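PDB 6DYM: ebony from Drosophila melanogaster, which probably joins beta-alanine to amines such as dopamine or histamine by an amide bond, this chain being the C-terminal condensation domain of a nonribosomal peptide synthetase. Local coordinates for residues V7-E12 against I73-N78; N27-E32 against T42-I47; Q33-G38 against L93-E98; F62-T67 against M140-H145. All coordinates share one frame; numbering follows the deposited sequence. Where two conformers were deposited one is given.

Interaction 1 (V7-E12 against I73-N78); sequences VPLRLE and IGTALN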
loop_
_atom_site.group_PDB
_atom_site.type_symbol
_atom_site.label_atom_id
_atom_site.label_comp_id
_atom_site.label_asym_id
_atom_site.label_seq_id
_atom_site.Cartn_x
_atom_site.Cartn_y
_atom_site.Cartn_z
ATOM N N VAL A 7 -16.031 4.977 3.097
ATOM C CA VAL A 7 -17.113 4.205 2.492
ATOM C C VAL A 7 -16.544 2.891 1.965
ATOM O O VAL A 7 -15.524 2.907 1.261
ATOM C CB VAL A 7 -17.796 5.010 1.376
ATOM C CG1 VAL A 7 -18.688 4.117 0.533
ATOM C CG2 VAL A 7 -18.588 6.169 1.970
ATOM N N PRO A 8 -17.152 1.742 2.275
ATOM C CA PRO A 8 -16.640 0.475 1.736
ATOM C C PRO A 8 -16.562 0.507 0.217
ATOM O O PRO A 8 -17.372 1.143 -0.462
ATOM C CB PRO A 8 -17.661 -0.562 2.222
ATOM C CG PRO A 8 -18.261 0.044 3.438
ATOM C CD PRO A 8 -18.285 1.533 3.194
ATOM N N LEU A 9 -15.554 -0.186 -0.304
ATOM C CA LEU A 9 -15.314 -0.239 -1.737
ATOM C C LEU A 9 -16.498 -0.871 -2.460
ATOM O O LEU A 9 -17.010 -1.916 -2.045
ATOM C CB LEU A 9 -14.040 -1.041 -2.005
ATOM C CG LEU A 9 -13.214 -0.700 -3.238
ATOM C CD1 LEU A 9 -12.681 0.717 -3.154
ATOM C CD2 LEU A 9 -12.079 -1.695 -3.381
ATOM N N ARG A 10 -16.932 -0.232 -3.546
ATOM C CA ARG A 10 -17.992 -0.740 -4.404
ATOM C C ARG A 10 -17.438 -1.024 -5.793
ATOM O O ARG A 10 -16.383 -0.514 -6.180
ATOM C CB ARG A 10 -19.154 0.253 -4.519
ATOM C CG ARG A 10 -19.939 0.468 -3.247
ATOM C CD ARG A 10 -21.094 1.425 -3.492
ATOM N NE ARG A 10 -21.211 2.424 -2.432
ATOM C CZ ARG A 10 -21.092 3.736 -2.618
ATOM N NH1 ARG A 10 -20.853 4.221 -3.831
ATOM N NH2 ARG A 10 -21.216 4.567 -1.593
ATOM N N LEU A 11 -18.180 -1.833 -6.556
ATOM C CA LEU A 11 -17.722 -2.212 -7.891
ATOM C C LEU A 11 -17.555 -0.993 -8.792
ATOM O O LEU A 11 -16.616 -0.927 -9.594
ATOM C CB LEU A 11 -18.700 -3.209 -8.513
ATOM C CG LEU A 11 -18.547 -4.677 -8.104
ATOM C CD1 LEU A 11 -19.437 -5.564 -8.966
ATOM C CD2 LEU A 11 -17.100 -5.134 -8.190
ATOM N N GLU A 12 -18.442 -0.009 -8.663
ATOM C CA GLU A 12 -18.428 1.160 -9.536
ATOM C C GLU A 12 -17.347 2.174 -9.181
ATOM O O GLU A 12 -17.238 3.198 -9.867
ATOM C CB GLU A 12 -19.803 1.831 -9.516
ATOM C CG GLU A 12 -20.074 2.678 -8.283
ATOM C CD GLU A 12 -21.014 1.987 -7.312
ATOM O OE1 GLU A 12 -21.117 0.739 -7.370
ATOM O OE2 GLU A 12 -21.650 2.689 -6.495
ATOM N N ILE A 73 -11.333 11.304 -2.534
ATOM C CA ILE A 73 -10.025 11.941 -2.423
ATOM C C ILE A 73 -8.945 10.987 -1.946
ATOM O O ILE A 73 -7.776 11.382 -1.887
ATOM C CB ILE A 73 -10.067 13.183 -1.507
ATOM C CG1 ILE A 73 -10.467 12.789 -0.085
ATOM C CG2 ILE A 73 -11.014 14.240 -2.061
ATOM C CD1 ILE A 73 -10.181 13.866 0.942
ATOM N N GLY A 74 -9.288 9.753 -1.595
ATOM C CA GLY A 74 -8.280 8.809 -1.141
ATOM C C GLY A 74 -8.835 7.403 -1.115
ATOM O O GLY A 74 -10.049 7.189 -1.192
ATOM N N THR A 75 -7.926 6.434 -1.003
ATOM C CA THR A 75 -8.375 5.052 -0.945
ATOM C C THR A 75 -7.342 4.200 -0.217
ATOM O O THR A 75 -6.135 4.452 -0.293
ATOM C CB THR A 75 -8.658 4.482 -2.346
ATOM O OG1 THR A 75 -9.321 3.218 -2.217
ATOM C CG2 THR A 75 -7.367 4.291 -3.148
ATOM N N ALA A 76 -7.841 3.195 0.496
ATOM C CA ALA A 76 -7.013 2.240 1.226
ATOM C C ALA A 76 -7.424 0.840 0.792
ATOM O O ALA A 76 -8.555 0.416 1.054
ATOM C CB ALA A 76 -7.166 2.412 2.735
ATOM N N LEU A 77 -6.517 0.132 0.128
ATOM C CA LEU A 77 -6.772 -1.215 -0.374
ATOM C C LEU A 77 -6.088 -2.222 0.543
ATOM O O LEU A 77 -4.876 -2.137 0.768
ATOM C CB LEU A 77 -6.271 -1.358 -1.812
ATOM C CG LEU A 77 -6.710 -0.241 -2.764
ATOM C CD1 LEU A 77 -6.289 -0.550 -4.192
ATOM C CD2 LEU A 77 -8.218 -0.028 -2.679
ATOM N N ASN A 78 -6.865 -3.164 1.076
ATOM C CA ASN A 78 -6.389 -4.109 2.070
ATOM C C ASN A 78 -6.807 -5.519 1.698
ATOM O O ASN A 78 -7.862 -5.732 1.094
ATOM C CB ASN A 78 -6.933 -3.779 3.457
ATOM C CG ASN A 78 -6.678 -2.350 3.842
ATOM O OD1 ASN A 78 -5.534 -1.910 3.854
ATOM N ND2 ASN A 78 -7.741 -1.606 4.142
#
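The touch of Leu9 with Thr75 and Leu77 involves no flat group, so no ring face or edge is presented; the nearest flat groups of 7-12 lie further along the chain and pair with each other. The topology is consistent with a GNAT-like (GCN5-related N-acetyltransferase) fold, and the contact lies at one end of its central sheet. Arg10 NH1 bonds Glu12 OE2 in a salt bridge of 3.2 Å. It is a skewed one: OE2 sits 21° off the guanidinium plane, and NH1 meets that oxygen from above the carboxylate, 44° out of its plane. Strand 62-66 runs between strands 4-8 and 71-80, so Leu9, just past the first strand, reaches over the middle one, where Val63 touches both Leu9 and Thr75. Helix 41-58 covers this side: Trp52 and Leu55 pack on Leu9, and Leu48 packs on Leu77. A leucine suits each place, because branched methyls can fill the seam between helix and sheet without a polar need. Thr75 is satisfied otherwise, its hydroxyl bonding to Phe62 O of the middle strand, and Leu9 CD1 merely lies 4.3 Å from Thr75 OG1. Just before Thr75, a classic beta bulge sets Ile73 and Gly74 together opposite Val64. Leu77 starts across the line to Leu9, but its end swings nearer; with CG opposite the carbonyl carbon (chi1 -49°), it brings one methyl across, leaving Leu77 CD2 4.3 Å from Leu9 CD2.

Interaction 2 (N27-E32 against T42-I47); sequences NKADLE and TDYSDI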
loop_
_atom_site.group_PDB
_atom_site.type_symbol
_atom_site.label_atom_id
_atom_site.label_comp_id
_atom_site.label_asym_id
_atom_site.label_seq_id
_atom_site.Cartn_x
_atom_site.Cartn_y
_atom_site.Cartn_z
ATOM N N ASN A 27 5.608 7.499 -11.525
ATOM C CA ASN A 27 6.700 8.462 -11.394
ATOM C C ASN A 27 6.968 8.805 -9.930
ATOM O O ASN A 27 8.124 8.981 -9.534
ATOM C CB ASN A 27 6.412 9.738 -12.191
ATOM C CG ASN A 27 6.840 9.633 -13.640
ATOM O OD1 ASN A 27 7.613 8.749 -14.017
ATOM N ND2 ASN A 27 6.331 10.536 -14.466
ATOM N N LYS A 28 5.913 8.890 -9.114
ATOM C CA LYS A 28 6.057 9.295 -7.718
ATOM C C LYS A 28 6.719 8.225 -6.855
ATOM O O LYS A 28 7.421 8.573 -5.899
ATOM C CB LYS A 28 4.693 9.638 -7.106
ATOM C CG LYS A 28 3.740 10.521 -7.944
ATOM C CD LYS A 28 4.431 11.557 -8.827
ATOM C CE LYS A 28 3.520 11.978 -9.988
ATOM N NZ LYS A 28 2.744 10.819 -10.531
ATOM N N ALA A 29 6.545 6.947 -7.186
ATOM C CA ALA A 29 6.917 5.881 -6.264
ATOM C C ALA A 29 8.431 5.781 -6.085
ATOM O O ALA A 29 9.204 5.882 -7.044
ATOM C CB ALA A 29 6.350 4.550 -6.746
ATOM N N ASP A 30 8.851 5.561 -4.838
ATOM C CA ASP A 30 10.267 5.633 -4.501
ATOM C C ASP A 30 11.065 4.458 -5.055
ATOM O O ASP A 30 12.269 4.602 -5.283
ATOM C CB ASP A 30 10.425 5.730 -2.984
ATOM C CG ASP A 30 9.725 6.956 -2.405
ATOM O OD1 ASP A 30 8.473 6.978 -2.383
ATOM O OD2 ASP A 30 10.429 7.897 -1.977
ATOM N N LEU A 31 10.429 3.313 -5.295
ATOM C CA LEU A 31 11.138 2.165 -5.847
ATOM C C LEU A 31 11.119 2.152 -7.371
ATOM O O LEU A 31 12.153 1.898 -7.999
ATOM C CB LEU A 31 10.527 0.868 -5.317
ATOM C CG LEU A 31 10.758 0.590 -3.835
ATOM C CD1 LEU A 31 10.027 -0.681 -3.439
ATOM C CD2 LEU A 31 12.251 0.485 -3.528
ATOM N N GLU A 32 9.962 2.430 -7.977
ATOM C CA GLU A 32 9.835 2.375 -9.429
ATOM C C GLU A 32 10.655 3.444 -10.140
ATOM O O GLU A 32 10.957 3.276 -11.325
ATOM C CB GLU A 32 8.368 2.508 -9.837
ATOM C CG GLU A 32 7.510 1.338 -9.419
ATOM C CD GLU A 32 6.821 1.561 -8.087
ATOM O OE1 GLU A 32 7.525 1.726 -7.065
ATOM O OE2 GLU A 32 5.573 1.570 -8.060
ATOM N N THR A 42 -0.254 1.980 -17.254
ATOM C CA THR A 42 -1.102 0.802 -17.387
ATOM C C THR A 42 -0.578 -0.378 -16.581
ATOM O O THR A 42 -1.341 -1.311 -16.311
ATOM C CB THR A 42 -1.251 0.406 -18.862
ATOM O OG1 THR A 42 0.022 0.007 -19.391
ATOM C CG2 THR A 42 -1.799 1.575 -19.671
ATOM N N ASP A 43 0.698 -0.362 -16.187
ATOM C CA ASP A 43 1.208 -1.427 -15.329
ATOM C C ASP A 43 0.467 -1.455 -13.999
ATOM O O ASP A 43 0.183 -2.529 -13.457
ATOM C CB ASP A 43 2.712 -1.258 -15.110
ATOM C CG ASP A 43 3.498 -1.269 -16.412
ATOM O OD1 ASP A 43 3.143 -2.061 -17.311
ATOM O OD2 ASP A 43 4.476 -0.496 -16.536
ATOM N N TYR A 44 0.128 -0.281 -13.463
ATOM C CA TYR A 44 -0.635 -0.229 -12.222
ATOM C C TYR A 44 -2.103 -0.570 -12.458
ATOM O O TYR A 44 -2.689 -1.365 -11.716
ATOM C CB TYR A 44 -0.506 1.152 -11.582
ATOM C CG TYR A 44 0.910 1.556 -11.236
ATOM C CD1 TYR A 44 1.545 1.049 -10.106
ATOM C CD2 TYR A 44 1.608 2.451 -12.037
ATOM C CE1 TYR A 44 2.842 1.426 -9.786
ATOM C CE2 TYR A 44 2.899 2.831 -11.727
ATOM C CZ TYR A 44 3.511 2.317 -10.603
ATOM O OH TYR A 44 4.797 2.705 -10.302
ATOM N N SER A 45 -2.713 0.022 -13.487
ATOM C CA SER A 45 -4.133 -0.212 -13.724
ATOM C C SER A 45 -4.411 -1.652 -14.139
ATOM O O SER A 45 -5.473 -2.193 -13.808
ATOM C CB SER A 45 -4.662 0.768 -14.774
ATOM O OG SER A 45 -4.002 0.602 -16.016
ATOM N N ASP A 46 -3.473 -2.292 -14.849
ATOM C CA ASP A 46 -3.656 -3.692 -15.217
ATOM C C ASP A 46 -3.745 -4.576 -13.980
ATOM O O ASP A 46 -4.585 -5.482 -13.914
ATOM C CB ASP A 46 -2.512 -4.163 -16.120
ATOM C CG ASP A 46 -2.637 -3.648 -17.548
ATOM O OD1 ASP A 46 -3.624 -2.945 -17.859
ATOM O OD2 ASP A 46 -1.736 -3.940 -18.363
ATOM N N ILE A 47 -2.884 -4.326 -12.989
ATOM C CA ILE A 47 -2.920 -5.106 -11.753
ATOM C C ILE A 47 -4.240 -4.882 -11.023
ATOM O O ILE A 47 -4.880 -5.830 -10.551
ATOM C CB ILE A 47 -1.715 -4.753 -10.860
ATOM C CG1 ILE A 47 -0.425 -5.350 -11.433
ATOM C CG2 ILE A 47 -1.941 -5.237 -9.438
ATOM C CD1 ILE A 47 0.842 -4.663 -10.943
#
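Tyr44 reaches out of helix 41-58 to Glu32 in the loop before it. At Thr42, in the opening part of the helix, the carbonyl O accepts from Asp46 N at 2.8 Å; the hydroxyl of Ser45 adds a weak bond to the same carbonyl. Asp43 turns to the chain just before, its OD2 accepting from Leu40 N. Tyr44 comes next and carries the contact. Its hydroxyl gives its proton to Glu32 OE2, with Tyr44 OH 2.6 Å from that oxygen. The acceptor lies at the ring edge, in the ring plane, while the hydroxyl meets OE2 on its anti side, 34° out of the carboxylate plane; ring and carboxylate are 49° apart. The glutamate chain folds at chi2 (94°), and this bend brings Glu32 CG within 3.2 Å of Tyr44 OH, so the hydroxyl is packed tightly against the chain as well as bonding to its end. Ala29 CB stands 4.3 Å from Tyr44 OH, a small residue suited to a phenol tip. Ile47, one turn on, joins Tyr44 and Glu32 in packing on Leu93 of helix 93-111. With an alanine at Glu32, the buried Tyr44 hydroxyl is likely to lose its acceptor and a gap to open beside Leu93. A tyrosine-carboxylate bond thus ties the linker between the first two helices to the second, in a region that in GNAT-like folds commonly borders the acceptor-substrate site.

Interaction 3 (Q33-G38 against L93-E98); sequences QWLKPG and LLIVFE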
loop_
_atom_site.group_PDB
_atom_site.type_symbol
_atom_site.label_atom_id
_atom_site.label_comp_id
_atom_site.label_asym_id
_atom_site.label_seq_id
_atom_site.Cartn_x
_atom_site.Cartn_y
_atom_site.Cartn_z
ATOM N N GLN A 33 11.013 4.537 -9.455
ATOM C CA GLN A 33 11.822 5.566 -10.100
ATOM C C GLN A 33 13.181 5.024 -10.517
ATOM O O GLN A 33 13.804 5.554 -11.444
ATOM C CB GLN A 33 11.998 6.767 -9.170
ATOM C CG GLN A 33 12.862 6.477 -7.957
ATOM C CD GLN A 33 13.033 7.682 -7.048
ATOM O OE1 GLN A 33 13.257 8.800 -7.511
ATOM N NE2 GLN A 33 12.913 7.456 -5.748
ATOM N N TRP A 34 13.657 3.975 -9.851
ATOM C CA TRP A 34 14.946 3.388 -10.175
ATOM C C TRP A 34 14.852 2.310 -11.244
ATOM O O TRP A 34 15.889 1.860 -11.743
ATOM C CB TRP A 34 15.593 2.826 -8.903
ATOM C CG TRP A 34 15.658 3.848 -7.806
ATOM C CD1 TRP A 34 14.973 3.831 -6.627
ATOM C CD2 TRP A 34 16.436 5.051 -7.802
ATOM N NE1 TRP A 34 15.282 4.949 -5.883
ATOM C CE2 TRP A 34 16.178 5.713 -6.583
ATOM C CE3 TRP A 34 17.328 5.632 -8.710
ATOM C CZ2 TRP A 34 16.780 6.927 -6.251
ATOM C CZ3 TRP A 34 17.924 6.836 -8.378
ATOM C CH2 TRP A 34 17.649 7.470 -7.157
ATOM N N LEU A 35 13.641 1.899 -11.612
ATOM C CA LEU A 35 13.428 0.937 -12.684
ATOM C C LEU A 35 13.221 1.601 -14.037
ATOM O O LEU A 35 13.022 0.893 -15.032
ATOM C CB LEU A 35 12.224 0.044 -12.366
ATOM C CG LEU A 35 12.273 -0.754 -11.064
ATOM C CD1 LEU A 35 10.960 -1.495 -10.837
ATOM C CD2 LEU A 35 13.440 -1.721 -11.085
ATOM N N LYS A 36 13.254 2.929 -14.096
ATOM C CA LYS A 36 13.114 3.623 -15.369
ATOM C C LYS A 36 14.287 3.274 -16.285
ATOM O O LYS A 36 15.421 3.118 -15.813
ATOM C CB LYS A 36 13.046 5.137 -15.151
ATOM C CG LYS A 36 11.764 5.619 -14.482
ATOM C CD LYS A 36 11.717 7.144 -14.390
ATOM C CE LYS A 36 10.726 7.606 -13.329
ATOM N NZ LYS A 36 9.413 6.902 -13.438
ATOM N N PRO A 37 14.054 3.124 -17.595
ATOM C CA PRO A 37 12.731 3.267 -18.205
ATOM C C PRO A 37 11.980 1.942 -18.272
ATOM O O PRO A 37 12.524 0.900 -17.903
ATOM C CB PRO A 37 13.055 3.785 -19.605
ATOM C CG PRO A 37 14.485 3.314 -19.879
ATOM C CD PRO A 37 15.075 2.776 -18.597
ATOM N N GLY A 38 10.742 1.981 -18.735
ATOM C CA GLY A 38 9.949 0.790 -18.900
ATOM C C GLY A 38 8.839 0.580 -17.890
ATOM O O GLY A 38 8.331 -0.544 -17.787
ATOM N N LEU A 93 7.240 -4.015 -12.729
ATOM C CA LEU A 93 6.628 -3.979 -11.406
ATOM C C LEU A 93 6.782 -5.300 -10.663
ATOM O O LEU A 93 6.702 -5.316 -9.429
ATOM C CB LEU A 93 5.143 -3.624 -11.515
ATOM C CG LEU A 93 4.816 -2.135 -11.605
ATOM C CD1 LEU A 93 3.325 -1.899 -11.424
ATOM C CD2 LEU A 93 5.609 -1.379 -10.564
ATOM N N LEU A 94 6.993 -6.405 -11.385
ATOM C CA LEU A 94 7.229 -7.683 -10.727
ATOM C C LEU A 94 8.465 -7.629 -9.838
ATOM O O LEU A 94 8.500 -8.270 -8.784
ATOM C CB LEU A 94 7.371 -8.791 -11.771
ATOM C CG LEU A 94 7.705 -10.189 -11.244
ATOM C CD1 LEU A 94 6.557 -10.725 -10.404
ATOM C CD2 LEU A 94 8.028 -11.139 -12.393
ATOM N N ILE A 95 9.485 -6.874 -10.248
ATOM C CA ILE A 95 10.662 -6.698 -9.406
ATOM C C ILE A 95 10.278 -6.034 -8.090
ATOM O O ILE A 95 10.778 -6.409 -7.021
ATOM C CB ILE A 95 11.736 -5.892 -10.158
ATOM C CG1 ILE A 95 12.124 -6.611 -11.453
ATOM C CG2 ILE A 95 12.954 -5.662 -9.263
ATOM C CD1 ILE A 95 13.195 -5.901 -12.251
ATOM N N VAL A 96 9.380 -5.045 -8.143
ATOM C CA VAL A 96 8.918 -4.381 -6.922
ATOM C C VAL A 96 8.214 -5.377 -6.008
ATOM O O VAL A 96 8.489 -5.446 -4.804
ATOM C CB VAL A 96 8.003 -3.190 -7.263
ATOM C CG1 VAL A 96 7.375 -2.637 -5.998
ATOM C CG2 VAL A 96 8.789 -2.105 -7.972
ATOM N N PHE A 97 7.292 -6.168 -6.566
ATOM C CA PHE A 97 6.563 -7.122 -5.738
ATOM C C PHE A 97 7.471 -8.223 -5.204
ATOM O O PHE A 97 7.264 -8.702 -4.083
ATOM C CB PHE A 97 5.399 -7.719 -6.523
ATOM C CG PHE A 97 4.227 -6.792 -6.646
ATOM C CD1 PHE A 97 3.211 -6.809 -5.706
ATOM C CD2 PHE A 97 4.151 -5.888 -7.691
ATOM C CE1 PHE A 97 2.132 -5.948 -5.815
ATOM C CE2 PHE A 97 3.073 -5.023 -7.806
ATOM C CZ PHE A 97 2.064 -5.054 -6.865
ATOM N N GLU A 98 8.478 -8.638 -5.975
ATOM C CA GLU A 98 9.408 -9.635 -5.456
ATOM C C GLU A 98 10.250 -9.056 -4.326
ATOM O O GLU A 98 10.540 -9.749 -3.343
ATOM C CB GLU A 98 10.290 -10.171 -6.581
ATOM C CG GLU A 98 9.530 -11.023 -7.592
ATOM C CD GLU A 98 10.440 -11.698 -8.604
ATOM O OE1 GLU A 98 11.641 -11.361 -8.655
ATOM O OE2 GLU A 98 9.948 -12.563 -9.360
#
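Leu35 points its forked end at helix 93-111 and divides it between Ile95 and Val96. Its two methyls do different work: Leu35 CD1 presses on Val96 CG2 at 3.6 Å, while Leu35 CD2 approaches Ile95 CD1 more loosely, at 4.3 Å. The leucine and the valine side chains cross obliquely, methyl against methyl. Val96 extends across the line to the loop and offers the branch lying beside its own backbone N, whereas Ile95 projects toward Leu35 and meets it with the far end of its chain. Leu35 has CG opposite its carbonyl carbon (chi1 -58°) and is extended beyond, which carries the fork clear of its own backbone and onto the helix. Leucine fits because one stem delivers two methyls to two neighbouring helix residues; valine offers a short methyl close to the helix, and isoleucine a longer one. Polar ties flank the apolar spot: Lys92 NZ bonds to both Leu35 O and Pro37 O, the second of these just past a cis peptide bond. Trp34, next before Leu35 in the chain, is held elsewhere, its NE1 bonding to Gln204 OE1. The contact therefore seats the linker between the first two helices of this GNAT-like domain on helix 93-111: the two segments meet by apolar contact with no hydrogen bond between them, while Lys92 supplies polar ties next to it.

Interaction 4 (F62-T67 against M140-H145); sequences FVVYDT and MHFMEH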
loop_
_atom_site.group_PDB
_atom_site.type_symbol
_atom_site.label_atom_id
_atom_site.label_comp_id
_atom_site.label_asym_id
_atom_site.label_seq_id
_atom_site.Cartn_x
_atom_site.Cartn_y
_atom_site.Cartn_z
ATOM N N PHE A 62 -11.591 0.479 1.357
ATOM C CA PHE A 62 -12.544 1.580 1.404
ATOM C C PHE A 62 -12.017 2.758 0.600
ATOM O O PHE A 62 -10.838 2.821 0.245
ATOM C CB PHE A 62 -12.858 2.004 2.851
ATOM C CG PHE A 62 -11.655 2.459 3.648
ATOM C CD1 PHE A 62 -11.198 3.767 3.563
ATOM C CD2 PHE A 62 -11.009 1.587 4.512
ATOM C CE1 PHE A 62 -10.106 4.187 4.301
ATOM C CE2 PHE A 62 -9.921 2.001 5.256
ATOM C CZ PHE A 62 -9.469 3.307 5.152
ATOM N N VAL A 63 -12.924 3.685 0.300
ATOM C CA VAL A 63 -12.583 4.971 -0.288
ATOM C C VAL A 63 -12.922 6.060 0.724
ATOM O O VAL A 63 -13.733 5.873 1.636
ATOM C CB VAL A 63 -13.317 5.218 -1.626
ATOM C CG1 VAL A 63 -12.814 4.273 -2.703
ATOM C CG2 VAL A 63 -14.825 5.060 -1.445
ATOM N N VAL A 64 -12.288 7.217 0.561
ATOM C CA VAL A 64 -12.532 8.366 1.425
ATOM C C VAL A 64 -13.189 9.451 0.588
ATOM O O VAL A 64 -12.633 9.884 -0.430
ATOM C CB VAL A 64 -11.242 8.882 2.077
ATOM C CG1 VAL A 64 -11.530 10.147 2.883
ATOM C CG2 VAL A 64 -10.644 7.812 2.965
ATOM N N TYR A 65 -14.365 9.892 1.022
ATOM C CA TYR A 65 -15.093 10.974 0.380
ATOM C C TYR A 65 -14.802 12.292 1.086
ATOM O O TYR A 65 -14.744 12.347 2.318
ATOM C CB TYR A 65 -16.602 10.702 0.404
ATOM C CG TYR A 65 -17.094 9.778 -0.696
ATOM C CD1 TYR A 65 -17.480 10.282 -1.935
ATOM C CD2 TYR A 65 -17.183 8.406 -0.490
ATOM C CE1 TYR A 65 -17.931 9.442 -2.941
ATOM C CE2 TYR A 65 -17.633 7.558 -1.491
ATOM C CZ TYR A 65 -18.006 8.081 -2.714
ATOM O OH TYR A 65 -18.455 7.246 -3.712
ATOM N N ASP A 66 -14.603 13.347 0.301
ATOM C CA ASP A 66 -14.747 14.715 0.798
ATOM C C ASP A 66 -16.247 14.962 0.895
ATOM O O ASP A 66 -16.922 15.123 -0.122
ATOM C CB ASP A 66 -14.060 15.708 -0.136
ATOM C CG ASP A 66 -14.129 17.160 0.364
ATOM O OD1 ASP A 66 -14.976 17.495 1.221
ATOM O OD2 ASP A 66 -13.326 17.980 -0.126
ATOM N N THR A 67 -16.778 14.967 2.123
ATOM C CA THR A 67 -18.221 15.094 2.297
ATOM C C THR A 67 -18.744 16.442 1.825
ATOM O O THR A 67 -19.928 16.552 1.490
ATOM C CB THR A 67 -18.612 14.868 3.760
ATOM O OG1 THR A 67 -18.049 15.903 4.574
ATOM C CG2 THR A 67 -18.111 13.512 4.245
ATOM N N MET A 140 -4.352 11.262 4.940
ATOM C CA MET A 140 -3.522 10.154 5.407
ATOM C C MET A 140 -3.830 9.807 6.859
ATOM O O MET A 140 -3.986 8.628 7.203
ATOM C CB MET A 140 -2.040 10.498 5.240
ATOM C CG MET A 140 -1.575 10.554 3.790
ATOM S SD MET A 140 -1.730 8.965 2.943
ATOM C CE MET A 140 -0.228 8.151 3.486
ATOM N N HIS A 141 -3.918 10.823 7.728
ATOM C CA HIS A 141 -4.294 10.576 9.119
ATOM C C HIS A 141 -5.651 9.881 9.198
ATOM O O HIS A 141 -5.848 8.964 10.005
ATOM C CB HIS A 141 -4.330 11.892 9.910
ATOM C CG HIS A 141 -2.991 12.339 10.429
ATOM N ND1 HIS A 141 -2.302 11.658 11.409
ATOM C CD2 HIS A 141 -2.227 13.412 10.113
ATOM C CE1 HIS A 141 -1.166 12.283 11.664
ATOM N NE2 HIS A 141 -1.095 13.350 10.889
ATOM N N PHE A 142 -6.596 10.300 8.354
ATOM C CA PHE A 142 -7.940 9.731 8.385
ATOM C C PHE A 142 -7.932 8.270 7.951
ATOM O O PHE A 142 -8.555 7.415 8.591
ATOM C CB PHE A 142 -8.865 10.561 7.491
ATOM C CG PHE A 142 -10.305 10.136 7.531
ATOM C CD1 PHE A 142 -11.152 10.593 8.529
ATOM C CD2 PHE A 142 -10.820 9.295 6.558
ATOM C CE1 PHE A 142 -12.483 10.207 8.561
ATOM C CE2 PHE A 142 -12.151 8.906 6.583
ATOM C CZ PHE A 142 -12.983 9.361 7.584
ATOM N N MET A 143 -7.240 7.961 6.855
ATOM C CA MET A 143 -7.178 6.575 6.396
ATOM C C MET A 143 -6.415 5.699 7.380
ATOM O O MET A 143 -6.772 4.536 7.592
ATOM C CB MET A 143 -6.518 6.503 5.026
ATOM C CG MET A 143 -7.248 7.276 3.960
ATOM S SD MET A 143 -6.697 6.788 2.331
ATOM C CE MET A 143 -5.189 7.729 2.167
ATOM N N GLU A 144 -5.350 6.230 7.971
ATOM C CA GLU A 144 -4.615 5.472 8.975
ATOM C C GLU A 144 -5.515 5.121 10.153
ATOM O O GLU A 144 -5.469 4.002 10.680
ATOM C CB GLU A 144 -3.414 6.296 9.430
ATOM C CG GLU A 144 -2.600 5.688 10.534
ATOM C CD GLU A 144 -2.266 4.226 10.294
ATOM O OE1 GLU A 144 -2.443 3.435 11.251
ATOM O OE2 GLU A 144 -1.842 3.891 9.177
ATOM N N HIS A 145 -6.339 6.080 10.582
ATOM C CA HIS A 145 -7.280 5.853 11.670
ATOM C C HIS A 145 -8.349 4.843 11.277
ATOM O O HIS A 145 -8.756 4.018 12.099
ATOM C CB HIS A 145 -7.912 7.192 12.084
ATOM C CG HIS A 145 -8.974 7.090 13.139
ATOM N ND1 HIS A 145 -10.296 6.827 12.845
ATOM C CD2 HIS A 145 -8.916 7.272 14.481
ATOM C CE1 HIS A 145 -11.001 6.823 13.963
ATOM N NE2 HIS A 145 -10.189 7.091 14.969
#
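Val64 meets Phe142 and Met143 where helix 133-153 lies over the edge region of the GNAT-like sheet. The axes of strand 62-66 and helix segment 140-145 pass 9.9 Å apart, with directions 140° from parallel. Apolar packing dominates. Val64 spreads its two methyls between two helix residues: CG1 lies 3.8 Å from Phe142 CD2 and obliquely to that ring, and CG2 is 3.6 Å from Met143 CG. A valine is apt here, being a strand former whose short branches reach both partners. Cutting Val64 back to an alanine is likely to leave the Phe142 ring and the Met143 chain without these methyls, opening a gap between strand and helix. Met143, flexible and bent at chi3, also follows the sheet to Met125 and Thr127. Phe62 adds a second apolar touch, CE1 to Met143 CG at 4.2 Å. The other kind of contact is edge-on to a polar atom. Phe62 takes the crowded position between backbone N and carbonyl carbon (chi1 59°), which sends its ring out to the helix backbone. Val64 CG2 and a helix carbonyl oxygen both lie at the ring edge, in its plane, with Phe62 CZ 3.8 Å from Met143 O.

Overall arrangement
From the N terminus, residues 7-12 open interaction 1, which closes at 73-78 around the first two helices and strand 62-66. Interaction 2 is nested inside it, shutting the short loop from 27-32 to 42-47. Interaction 3 starts within that loop at 33-38 and closes only at 93-98, so it crosses both. Interaction 4 opens at 62-67, after interaction 2 has closed, and ends at 140-145, crossing 1 and 3. Two clusters result. Interactions 1 and 4, centres 9 Å apart, join the first three strands to each other and to helix 133-153; interactions 2 and 3, centres 8 Å apart, fasten the interhelical linker to helices 41-58 and 93-111.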